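Local coordinates for nitrogen regulatory PII-like protein (Bacillus subtilis subsp. subtilis, PDB 4RX6) that binds ATP as a PII-family regulator and is required for full induction of the nrgAB operon when ammonium is limiting, at residues His43-Gln48 against Ile60-Tyr65; Val16-Asn21 against Leu90-Pro95; Thr35-Ser40 against Leu68-Val73. All coordinates share one frame; numbering follows the deposited sequence.

Contact 1: residues His43-Gln48 against Ile60-Tyr65. With ATP (adenosine-5'-triphosphate), chain F.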
loop_
_atom_site.group_PDB
_atom_site.type_symbol
_atom_site.label_atom_id
_atom_site.label_comp_id
_atom_site.label_asym_id
_atom_site.label_seq_id
_atom_site.Cartn_x
_atom_site.Cartn_y
_atom_site.Cartn_z
ATOM N N HIS B 43 6.204 9.434 3.712
ATOM C CA HIS B 43 6.624 10.689 3.141
ATOM C C HIS B 43 5.814 11.009 1.908
ATOM O O HIS B 43 5.394 10.119 1.186
ATOM C CB HIS B 43 8.099 10.596 2.814
ATOM C CG HIS B 43 8.942 10.336 4.018
ATOM N ND1 HIS B 43 9.384 9.076 4.359
ATOM C CD2 HIS B 43 9.379 11.166 4.993
ATOM C CE1 HIS B 43 10.081 9.145 5.479
ATOM N NE2 HIS B 43 10.090 10.402 5.886
ATOM N N GLY B 44 5.569 12.287 1.686
ATOM C CA GLY B 44 4.872 12.712 0.499
ATOM C C GLY B 44 5.839 13.510 -0.325
ATOM O O GLY B 44 6.842 13.991 0.188
ATOM N N CYS B 45 5.559 13.640 -1.610
ATOM C CA CYS B 45 6.471 14.347 -2.487
ATOM C C CYS B 45 5.682 15.033 -3.586
ATOM O O CYS B 45 4.925 14.387 -4.315
ATOM C CB CYS B 45 7.493 13.375 -3.063
ATOM S SG CYS B 45 8.645 14.094 -4.273
ATOM N N GLY B 46 5.820 16.354 -3.647
ATOM C CA GLY B 46 5.159 17.161 -4.649
ATOM C C GLY B 46 6.107 17.509 -5.777
ATOM O O GLY B 46 7.201 18.025 -5.555
ATOM N N LEU B 47 5.686 17.191 -6.993
ATOM C CA LEU B 47 6.430 17.518 -8.191
ATOM C C LEU B 47 5.621 18.530 -8.982
ATOM O O LEU B 47 4.437 18.324 -9.229
ATOM C CB LEU B 47 6.655 16.264 -9.026
ATOM C CG LEU B 47 7.291 15.071 -8.315
ATOM C CD1 LEU B 47 7.163 13.821 -9.162
ATOM C CD2 LEU B 47 8.733 15.350 -8.011
ATOM N N GLN B 48 6.263 19.632 -9.353
ATOM C CA GLN B 48 5.641 20.693 -10.127
ATOM C C GLN B 48 6.558 21.008 -11.268
ATOM O O GLN B 48 7.769 21.064 -11.079
ATOM C CB GLN B 48 5.502 21.964 -9.287
ATOM C CG GLN B 48 4.148 22.172 -8.616
ATOM C CD GLN B 48 3.106 22.804 -9.527
ATOM O OE1 GLN B 48 3.346 23.845 -10.142
ATOM N NE2 GLN B 48 1.938 22.170 -9.612
ATOM N N ILE B 60 11.906 20.170 -12.674
ATOM C CA ILE B 60 10.853 19.646 -11.832
ATOM C C ILE B 60 11.165 20.036 -10.389
ATOM O O ILE B 60 12.113 19.538 -9.790
ATOM C CB ILE B 60 10.725 18.137 -11.989
ATOM C CG1 ILE B 60 10.354 17.784 -13.432
ATOM C CG2 ILE B 60 9.671 17.619 -11.055
ATOM C CD1 ILE B 60 9.017 18.336 -13.865
ATOM N N GLU B 61 10.387 20.973 -9.858
ATOM C CA GLU B 61 10.490 21.366 -8.468
ATOM C C GLU B 61 10.041 20.209 -7.614
ATOM O O GLU B 61 8.884 19.812 -7.659
ATOM C CB GLU B 61 9.616 22.583 -8.200
ATOM C CG GLU B 61 10.290 23.894 -8.566
ATOM C CD GLU B 61 9.356 25.081 -8.457
ATOM O OE1 GLU B 61 8.269 24.925 -7.865
ATOM O OE2 GLU B 61 9.703 26.167 -8.967
ATOM N N SER B 62 10.964 19.658 -6.841
ATOM C CA SER B 62 10.645 18.564 -5.947
ATOM C C SER B 62 10.454 19.092 -4.520
ATOM O O SER B 62 11.109 20.039 -4.104
ATOM C CB SER B 62 11.761 17.526 -6.005
ATOM O OG SER B 62 11.428 16.373 -5.256
ATOM N N ASN B 63 9.542 18.479 -3.777
ATOM C CA ASN B 63 9.232 18.902 -2.412
ATOM C C ASN B 63 8.878 17.691 -1.564
ATOM O O ASN B 63 8.156 16.807 -2.024
ATOM C CB ASN B 63 8.048 19.858 -2.436
ATOM C CG ASN B 63 8.466 21.290 -2.632
ATOM O OD1 ASN B 63 9.504 21.685 -2.059
ATOM N ND2 ASN B 63 7.762 22.020 -3.361
ATOM N N VAL B 64 9.375 17.637 -0.332
ATOM C CA VAL B 64 9.092 16.484 0.526
ATOM C C VAL B 64 8.366 16.863 1.821
ATOM O O VAL B 64 8.712 17.840 2.479
ATOM C CB VAL B 64 10.372 15.689 0.864
ATOM C CG1 VAL B 64 11.301 16.515 1.754
ATOM C CG2 VAL B 64 10.005 14.379 1.536
ATOM N N TYR B 65 7.365 16.059 2.170
ATOM C CA TYR B 65 6.515 16.303 3.328
ATOM C C TYR B 65 6.433 15.072 4.235
ATOM O O TYR B 65 6.725 13.949 3.822
ATOM C CB TYR B 65 5.097 16.659 2.877
ATOM C CG TYR B 65 5.020 17.713 1.806
ATOM C CD1 TYR B 65 5.046 17.364 0.461
ATOM C CD2 TYR B 65 4.908 19.058 2.134
ATOM C CE1 TYR B 65 4.977 18.326 -0.535
ATOM C CE2 TYR B 65 4.836 20.037 1.144
ATOM C CZ TYR B 65 4.870 19.664 -0.192
ATOM O OH TYR B 65 4.799 20.624 -1.187
HETATM P PG ATP F . -2.272 17.521 -6.009
HETATM O O1G ATP F . -1.747 18.432 -7.092
HETATM O O2G ATP F . -1.425 16.283 -5.780
HETATM O O3G ATP F . -3.740 17.220 -6.199
HETATM P PB ATP F . -1.552 18.145 -3.240
HETATM O O1B ATP F . -0.059 17.991 -3.403
HETATM O O2B ATP F . -2.101 19.157 -2.262
HETATM O O3B ATP F . -2.236 18.460 -4.678
HETATM P PA ATP F . -2.618 16.292 -1.294
HETATM O O1A ATP F . -3.892 15.501 -1.488
HETATM O O2A ATP F . -2.509 17.351 -0.234
HETATM O O3A ATP F . -2.118 16.713 -2.776
HETATM O "O5'" ATP F . -1.449 15.280 -0.890
HETATM C "C5'" ATP F . -1.250 14.892 0.460
HETATM C "C4'" ATP F . -0.400 13.629 0.435
HETATM O "O4'" ATP F . -1.133 12.562 -0.151
HETATM C "C3'" ATP F . 0.796 13.751 -0.480
HETATM O "O3'" ATP F . 1.880 14.404 0.181
HETATM C "C2'" ATP F . 1.078 12.303 -0.862
HETATM O "O2'" ATP F . 1.862 11.596 0.118
HETATM C "C1'" ATP F . -0.289 11.657 -0.863
HETATM N N9 ATP F . -0.780 11.627 -2.243
HETATM C C8 ATP F . -1.479 12.642 -2.777
HETATM N N7 ATP F . -1.816 12.382 -4.060
HETATM C C5 ATP F . -1.308 11.180 -4.376
HETATM C C6 ATP F . -1.316 10.345 -5.593
HETATM N N6 ATP F . -1.939 10.786 -6.725
HETATM N N1 ATP F . -0.685 9.147 -5.506
HETATM C C2 ATP F . -0.064 8.724 -4.384
HETATM N N3 ATP F . -0.019 9.445 -3.248
HETATM C C4 ATP F . -0.620 10.669 -3.173
#
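Y65 sets the edge of its ring against the backbone of G46. CE1 of Y65 lies 3.8 Å from N of G46, which sits in the ring plane. The chi1 of -49° turns CG of Y65 away from its own carbonyl and beside its backbone N, and the ring runs along the two glycines. A CB on G44 would clash with O3' of the ATP ribose. The closest approach to the nucleotide is 3.2 Å, from CA of G44 to O2'.

The strands beside the ring form an antiparallel ladder. G44 and Y65 are a hydrogen-bonded pair, with N of G44 2.9 Å from O of Y65 and N of Y65 2.9 Å from O of G44. N of G46 also bonds to O of N63, but the return bond from N63 is weak. Q48 and E61 form the next hydrogen-bonded pair.

The other face carries C45, L47, S62 and V64. There SG of C45 is 3.7 Å from OG of S62. CG2 of I60 packs 3.9 Å from CB of L47.

This is the outer part of the long hairpin of strands 36-51 and 58-74, which carries the T-loop, as in other PII proteins. H43 and C45 pair with a strand of the second subunit, so the sheet continues there. The H43 ring meets F39 of that subunit, and L47 packs on its V34.

Contact 2: residues Val16-Asn21 against Leu90-Pro95; sequences VTRPAN and LKTGSP. With ATP (adenosine-5'-triphosphate), chain F.
The R18 guanidinium turns its edge to the backbone carbonyls of S94 and P95. NH2 of R18 donates to O of S94 at 3.2 Å. That oxygen lies in the guanidinium plane, yet the donor stands well above the S94 carbonyl plane. A second, weak bond joins NH2 of R18 to O of P95 at 3.3 Å. Water 1 is also at the edge in plane. It takes a weak bond from NH1 of R18 and donates to O of L90 at 3.0 Å. The methyl CG2 of T92 approaches NH1 of R18 at a slant, 3.8 Å away.

A bend at chi3 (63°) brings the guanidinium edge to the 90-95 loop. Its strongest partner is D97, which forms a salt bridge with NH1. D97 also accepts bonds from the backbone N of T92 and of G93, tying the loop to the same charge. Within the loop, OG of S94 donates to OG1 of T92 at 2.8 Å. A methionine in place of R18 would probably leave D97 without its positive mate and the S94 carbonyl without its donor. L90 adds apolar packing, its CD1 4.4 Å from CG2 of T17 and its CD2 near O of A20.

V16 and P95 both border the ATP: CG1 of V16 is 3.3 Å from C1' of the nucleotide. T92 to P95 form the first part of the B-loop, which ends in the sequence GDGK and is the nucleotide-binding loop characteristic of PII proteins.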
loop_
_atom_site.group_PDB
_atom_site.type_symbol
_atom_site.label_atom_id
_atom_site.label_comp_id
_atom_site.label_asym_id
_atom_site.label_seq_id
_atom_site.Cartn_x
_atom_site.Cartn_y
_atom_site.Cartn_z
ATOM N N VAL B 16 -4.256 9.287 2.752
ATOM C CA VAL B 16 -2.928 9.817 2.928
ATOM C C VAL B 16 -3.156 11.292 3.130
ATOM O O VAL B 16 -3.856 11.921 2.344
ATOM C CB VAL B 16 -2.013 9.555 1.710
ATOM C CG1 VAL B 16 -0.602 10.065 1.998
ATOM C CG2 VAL B 16 -1.994 8.049 1.335
ATOM N N THR B 17 -2.591 11.842 4.193
ATOM C CA THR B 17 -2.947 13.184 4.620
ATOM C C THR B 17 -1.841 13.716 5.507
ATOM O O THR B 17 -0.959 12.972 5.901
ATOM C CB THR B 17 -4.310 13.182 5.392
ATOM O OG1 THR B 17 -4.631 14.507 5.832
ATOM C CG2 THR B 17 -4.259 12.246 6.601
ATOM N N ARG B 18 -1.879 15.007 5.808
ATOM C CA ARG B 18 -0.972 15.577 6.803
ATOM C C ARG B 18 -1.275 15.022 8.196
ATOM O O ARG B 18 -2.391 14.577 8.469
ATOM C CB ARG B 18 -1.095 17.098 6.837
ATOM C CG ARG B 18 -2.293 17.595 7.638
ATOM C CD ARG B 18 -2.194 19.079 7.909
ATOM N NE ARG B 18 -2.220 19.855 6.675
ATOM C CZ ARG B 18 -3.325 20.103 5.985
ATOM N NH1 ARG B 18 -4.490 19.622 6.407
ATOM N NH2 ARG B 18 -3.261 20.826 4.877
ATOM N N PRO B 19 -0.283 15.063 9.091
ATOM C CA PRO B 19 -0.446 14.510 10.439
ATOM C C PRO B 19 -1.190 15.444 11.407
ATOM O O PRO B 19 -0.537 16.125 12.205
ATOM C CB PRO B 19 1.007 14.314 10.919
ATOM C CG PRO B 19 1.879 14.687 9.773
ATOM C CD PRO B 19 1.082 15.554 8.870
ATOM N N ALA B 20 -2.520 15.474 11.358
ATOM C CA ALA B 20 -3.266 16.353 12.269
ATOM C C ALA B 20 -4.770 16.078 12.305
ATOM O O ALA B 20 -5.396 15.836 11.264
ATOM C CB ALA B 20 -3.009 17.819 11.922
ATOM N N ASN B 21 -5.337 16.154 13.511
ATOM C CA ASN B 21 -6.735 15.792 13.746
ATOM C C ASN B 21 -6.931 14.305 13.564
ATOM O O ASN B 21 -8.064 13.855 13.348
ATOM C CB ASN B 21 -7.692 16.496 12.777
ATOM C CG ASN B 21 -7.609 17.991 12.853
ATOM O OD1 ASN B 21 -7.432 18.657 11.834
ATOM N ND2 ASN B 21 -7.735 18.535 14.057
ATOM N N LEU B 90 -10.990 16.208 8.293
ATOM C CA LEU B 90 -9.666 16.460 7.716
ATOM C C LEU B 90 -9.654 17.647 6.746
ATOM O O LEU B 90 -8.603 18.200 6.455
ATOM C CB LEU B 90 -9.142 15.209 7.001
ATOM C CG LEU B 90 -9.079 13.892 7.787
ATOM C CD1 LEU B 90 -8.643 12.748 6.868
ATOM C CD2 LEU B 90 -8.157 13.985 9.017
ATOM N N LYS B 91 -10.812 18.037 6.234
ATOM C CA LYS B 91 -10.892 19.177 5.324
ATOM C C LYS B 91 -10.457 20.496 6.003
ATOM O O LYS B 91 -10.955 20.828 7.088
ATOM C CB LYS B 91 -12.332 19.279 4.829
ATOM C CG LYS B 91 -12.599 20.324 3.782
ATOM C CD LYS B 91 -13.943 20.044 3.112
ATOM C CE LYS B 91 -14.330 21.152 2.144
ATOM N NZ LYS B 91 -13.256 21.438 1.146
ATOM N N THR B 92 -9.524 21.232 5.389
ATOM C CA THR B 92 -9.152 22.574 5.883
ATOM C C THR B 92 -9.141 23.627 4.772
ATOM O O THR B 92 -9.288 24.813 5.050
ATOM C CB THR B 92 -7.753 22.632 6.637
ATOM O OG1 THR B 92 -6.669 22.654 5.697
ATOM C CG2 THR B 92 -7.561 21.461 7.597
ATOM N N GLY B 93 -8.957 23.208 3.523
ATOM C CA GLY B 93 -8.905 24.147 2.416
ATOM C C GLY B 93 -7.497 24.383 1.888
ATOM O O GLY B 93 -7.320 24.987 0.823
ATOM N N SER B 94 -6.490 23.895 2.615
ATOM C CA SER B 94 -5.088 24.104 2.224
ATOM C C SER B 94 -4.456 22.783 1.749
ATOM O O SER B 94 -4.854 21.704 2.189
ATOM C CB SER B 94 -4.281 24.734 3.373
ATOM O OG SER B 94 -4.580 24.132 4.618
ATOM N N PRO B 95 -3.485 22.857 0.821
ATOM C CA PRO B 95 -2.977 21.575 0.315
ATOM C C PRO B 95 -2.162 20.821 1.357
ATOM O O PRO B 95 -1.471 21.412 2.189
ATOM C CB PRO B 95 -2.140 21.979 -0.909
ATOM C CG PRO B 95 -2.708 23.320 -1.324
ATOM C CD PRO B 95 -3.039 23.991 -0.010
HETATM P PG ATP F . -2.272 17.521 -6.009
HETATM O O1G ATP F . -1.747 18.432 -7.092
HETATM O O2G ATP F . -1.425 16.283 -5.780
HETATM O O3G ATP F . -3.740 17.220 -6.199
HETATM P PB ATP F . -1.552 18.145 -3.240
HETATM O O1B ATP F . -0.059 17.991 -3.403
HETATM O O2B ATP F . -2.101 19.157 -2.262
HETATM O O3B ATP F . -2.236 18.460 -4.678
HETATM P PA ATP F . -2.618 16.292 -1.294
HETATM O O1A ATP F . -3.892 15.501 -1.488
HETATM O O2A ATP F . -2.509 17.351 -0.234
HETATM O O3A ATP F . -2.118 16.713 -2.776
HETATM O "O5'" ATP F . -1.449 15.280 -0.890
HETATM C "C5'" ATP F . -1.250 14.892 0.460
HETATM C "C4'" ATP F . -0.400 13.629 0.435
HETATM O "O4'" ATP F . -1.133 12.562 -0.151
HETATM C "C3'" ATP F . 0.796 13.751 -0.480
HETATM O "O3'" ATP F . 1.880 14.404 0.181
HETATM C "C2'" ATP F . 1.078 12.303 -0.862
HETATM O "O2'" ATP F . 1.862 11.596 0.118
HETATM C "C1'" ATP F . -0.289 11.657 -0.863
HETATM N N9 ATP F . -0.780 11.627 -2.243
HETATM C C8 ATP F . -1.479 12.642 -2.777
HETATM N N7 ATP F . -1.816 12.382 -4.060
HETATM C C5 ATP F . -1.308 11.180 -4.376
HETATM C C6 ATP F . -1.316 10.345 -5.593
HETATM N N6 ATP F . -1.939 10.786 -6.725
HETATM N N1 ATP F . -0.685 9.147 -5.506
HETATM C C2 ATP F . -0.064 8.724 -4.384
HETATM N N3 ATP F . -0.019 9.445 -3.248
HETATM C C4 ATP F . -0.620 10.669 -3.173
HETATM O O HOH W 1 -6.328 17.722 8.402
#

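Contact 3: residues Thr35-Ser40 against Leu68-Val73. With ATP (adenosine-5'-triphosphate), chain E.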
loop_
_atom_site.group_PDB
_atom_site.type_symbol
_atom_site.label_atom_id
_atom_site.label_comp_id
_atom_site.label_asym_id
_atom_site.label_seq_id
_atom_site.Cartn_x
_atom_site.Cartn_y
_atom_site.Cartn_z
ATOM N N THR B 35 -13.924 -0.325 14.244
ATOM C CA THR B 35 -13.356 -0.909 15.456
ATOM C C THR B 35 -11.841 -0.875 15.483
ATOM O O THR B 35 -11.247 -0.839 16.559
ATOM C CB THR B 35 -13.732 -2.404 15.607
ATOM O OG1 THR B 35 -13.980 -2.984 14.311
ATOM C CG2 THR B 35 -14.937 -2.560 16.537
ATOM N N SER B 36 -11.218 -0.942 14.312
ATOM C CA SER B 36 -9.771 -0.964 14.251
ATOM C C SER B 36 -9.264 -0.383 12.958
ATOM O O SER B 36 -9.942 -0.416 11.928
ATOM C CB SER B 36 -9.262 -2.380 14.393
ATOM O OG SER B 36 -7.960 -2.352 14.929
ATOM N N LEU B 37 -8.064 0.173 13.024
ATOM C CA LEU B 37 -7.416 0.684 11.839
ATOM C C LEU B 37 -5.900 0.616 11.972
ATOM O O LEU B 37 -5.365 0.360 13.058
ATOM C CB LEU B 37 -7.884 2.110 11.553
ATOM C CG LEU B 37 -7.545 3.207 12.557
ATOM C CD1 LEU B 37 -6.072 3.535 12.507
ATOM C CD2 LEU B 37 -8.370 4.437 12.222
ATOM N N THR B 38 -5.223 0.819 10.851
ATOM C CA THR B 38 -3.774 0.764 10.791
ATOM C C THR B 38 -3.278 2.096 10.299
ATOM O O THR B 38 -3.894 2.698 9.426
ATOM C CB THR B 38 -3.289 -0.294 9.802
ATOM O OG1 THR B 38 -3.652 -1.597 10.260
ATOM C CG2 THR B 38 -1.795 -0.225 9.673
ATOM N N PHE B 39 -2.160 2.567 10.834
ATOM C CA PHE B 39 -1.564 3.789 10.308
ATOM C C PHE B 39 -0.057 3.699 10.310
ATOM O O PHE B 39 0.529 2.928 11.068
ATOM C CB PHE B 39 -2.043 5.026 11.076
ATOM C CG PHE B 39 -1.581 5.083 12.486
ATOM C CD1 PHE B 39 -0.420 5.771 12.820
ATOM C CD2 PHE B 39 -2.297 4.465 13.487
ATOM C CE1 PHE B 39 0.019 5.841 14.138
ATOM C CE2 PHE B 39 -1.861 4.528 14.802
ATOM C CZ PHE B 39 -0.695 5.223 15.125
ATOM N N SER B 40 0.566 4.492 9.452
ATOM C CA SER B 40 2.018 4.488 9.329
ATOM C C SER B 40 2.495 5.881 8.994
ATOM O O SER B 40 1.764 6.685 8.420
ATOM C CB SER B 40 2.472 3.515 8.250
ATOM O OG SER B 40 1.659 3.633 7.105
ATOM N N LEU B 68 0.776 11.117 7.083
ATOM C CA LEU B 68 0.184 10.004 7.794
ATOM C C LEU B 68 -0.523 9.114 6.782
ATOM O O LEU B 68 -1.214 9.607 5.911
ATOM C CB LEU B 68 -0.846 10.552 8.778
ATOM C CG LEU B 68 -1.032 9.793 10.083
ATOM C CD1 LEU B 68 -2.244 10.303 10.815
ATOM C CD2 LEU B 68 -1.184 8.333 9.800
ATOM N N LYS B 69 -0.369 7.807 6.862
ATOM C CA LYS B 69 -1.193 6.950 6.014
ATOM C C LYS B 69 -2.050 5.978 6.818
ATOM O O LYS B 69 -1.536 5.156 7.601
ATOM C CB LYS B 69 -0.342 6.156 5.054
ATOM C CG LYS B 69 -1.144 5.148 4.287
ATOM C CD LYS B 69 -0.263 4.027 3.902
ATOM C CE LYS B 69 -0.290 3.805 2.423
ATOM N NZ LYS B 69 0.436 2.539 2.079
ATOM N N ILE B 70 -3.357 6.066 6.594
ATOM C CA ILE B 70 -4.321 5.309 7.360
ATOM C C ILE B 70 -5.027 4.254 6.509
ATOM O O ILE B 70 -5.614 4.585 5.488
ATOM C CB ILE B 70 -5.366 6.247 7.898
ATOM C CG1 ILE B 70 -4.702 7.330 8.750
ATOM C CG2 ILE B 70 -6.384 5.464 8.698
ATOM C CD1 ILE B 70 -5.609 8.534 9.005
ATOM N N GLU B 71 -4.986 2.991 6.929
ATOM C CA GLU B 71 -5.683 1.930 6.209
ATOM C C GLU B 71 -6.823 1.323 7.019
ATOM O O GLU B 71 -6.616 0.782 8.099
ATOM C CB GLU B 71 -4.717 0.829 5.819
ATOM C CG GLU B 71 -3.633 1.279 4.881
ATOM C CD GLU B 71 -2.526 0.253 4.772
ATOM O OE1 GLU B 71 -1.578 0.322 5.585
ATOM O OE2 GLU B 71 -2.617 -0.631 3.887
ATOM N N ILE B 72 -8.025 1.381 6.460
ATOM C CA ILE B 72 -9.219 0.909 7.133
ATOM C C ILE B 72 -9.975 -0.059 6.243
ATOM O O ILE B 72 -10.562 0.358 5.266
ATOM C CB ILE B 72 -10.164 2.072 7.403
ATOM C CG1 ILE B 72 -9.410 3.231 8.052
ATOM C CG2 ILE B 72 -11.334 1.592 8.247
ATOM C CD1 ILE B 72 -10.076 4.553 7.888
ATOM N N VAL B 73 -9.947 -1.343 6.568
ATOM C CA VAL B 73 -10.737 -2.324 5.836
ATOM C C VAL B 73 -12.114 -2.425 6.486
ATOM O O VAL B 73 -12.227 -2.416 7.720
ATOM C CB VAL B 73 -10.088 -3.714 5.846
ATOM C CG1 VAL B 73 -10.892 -4.653 4.978
ATOM C CG2 VAL B 73 -8.668 -3.645 5.346
HETATM P PG ATP E . -10.378 -8.351 17.673
HETATM O O1G ATP E . -11.458 -7.627 18.456
HETATM O O2G ATP E . -10.747 -8.559 16.216
HETATM O O3G ATP E . -9.775 -9.565 18.345
HETATM P PB ATP E . -9.134 -5.977 16.808
HETATM O O1B ATP E . -10.431 -5.971 16.001
HETATM O O2B ATP E . -8.767 -4.813 17.714
HETATM O O3B ATP E . -9.105 -7.360 17.634
HETATM P PA ATP E . -6.588 -7.135 16.175
HETATM O O1A ATP E . -6.628 -8.395 15.335
HETATM O O2A ATP E . -6.258 -7.210 17.658
HETATM O O3A ATP E . -7.857 -6.174 15.843
HETATM O "O5'" ATP E . -5.511 -6.171 15.489
HETATM C "C5'" ATP E . -4.359 -6.646 14.819
HETATM C "C4'" ATP E . -3.990 -5.497 13.909
HETATM O "O4'" ATP E . -4.587 -5.713 12.632
HETATM C "C3'" ATP E . -4.637 -4.210 14.365
HETATM O "O3'" ATP E . -3.897 -3.535 15.377
HETATM C "C2'" ATP E . -4.648 -3.418 13.081
HETATM O "O2'" ATP E . -3.347 -2.875 12.844
HETATM C "C1'" ATP E . -4.908 -4.461 12.023
HETATM N N9 ATP E . -6.346 -4.410 11.694
HETATM C C8 ATP E . -7.329 -5.133 12.267
HETATM N N7 ATP E . -8.534 -4.812 11.722
HETATM C C5 ATP E . -8.325 -3.868 10.787
HETATM C C6 ATP E . -9.147 -3.098 9.836
HETATM N N6 ATP E . -10.477 -3.266 9.767
HETATM N N1 ATP E . -8.526 -2.204 9.037
HETATM C C2 ATP E . -7.196 -2.008 9.083
HETATM N N3 ATP E . -6.388 -2.672 9.923
HETATM C C4 ATP E . -6.882 -3.600 10.779
HETATM O O HOH W 2 -0.909 2.333 6.943
#
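The T38 chi1 of -66° sets OG1 beside its own N and CG2 anti to that N. This places OG1 at the nucleotide and CG2 beside E71, 4.1 Å from OE1 of that residue. T38 and E71 face each other across the ladder and lie side by side. The F39 chi1 of 67° puts CG of F39 between its N and carbonyl carbon, and CD1 of F39 comes 4.0 Å from CD2 of L68.

The two strands are antiparallel. T38 and E71 are a hydrogen-bonded pair, with N of E71 2.7 Å from O of T38. S40 and K69 form the next such pair. F39 and I70 lie between them, with side chains on the opposite face. That face is apolar and covered by F22 and L25 of helix 22-31. L37 joins it, its CB 4.0 Å from CG1 of I72.

On the T38 face, water 2 links OG of S40, O of K69 and OE1 of E71. OE2 of E71 forms a salt bridge with K69 of the third subunit. K69 in turn pairs with E71 of the second subunit, so salt bridges link the three subunits at this point.

ATP is read at two places. OG1 of T38 accepts from O2' at 2.9 Å and donates to N3 at 3.0 Å. N of V73 donates to N1 of ATP at 3.0 Å, and N6 of ATP donates to O of V73 at 2.8 Å. This donor and acceptor pattern matches adenine. Guanine, with a protonated N1 and a carbonyl at position 6, would probably fit it poorly.

In the fold
All three contacts reach one antiparallel sheet and its ATP sites; contact 2 does so through the end of strand 10-17. Contacts 1 and 3 lie on the same hairpin, strands 36-51 and 58-74, with centres about 24 Å apart. Contact 2 lies about 16 Å, centre to centre, from each. It joins contact 3 where O of T17 is 2.8 Å from N of L68, a probable hydrogen bond. Contacts 1 and 2 do not touch; their nearest atoms are about 6 Å apart, but they share one ATP. T38 and V73 of the second subunit also bind that ATP. Contact 3 supplies those same residues to a different ATP, so each site is built between two subunits.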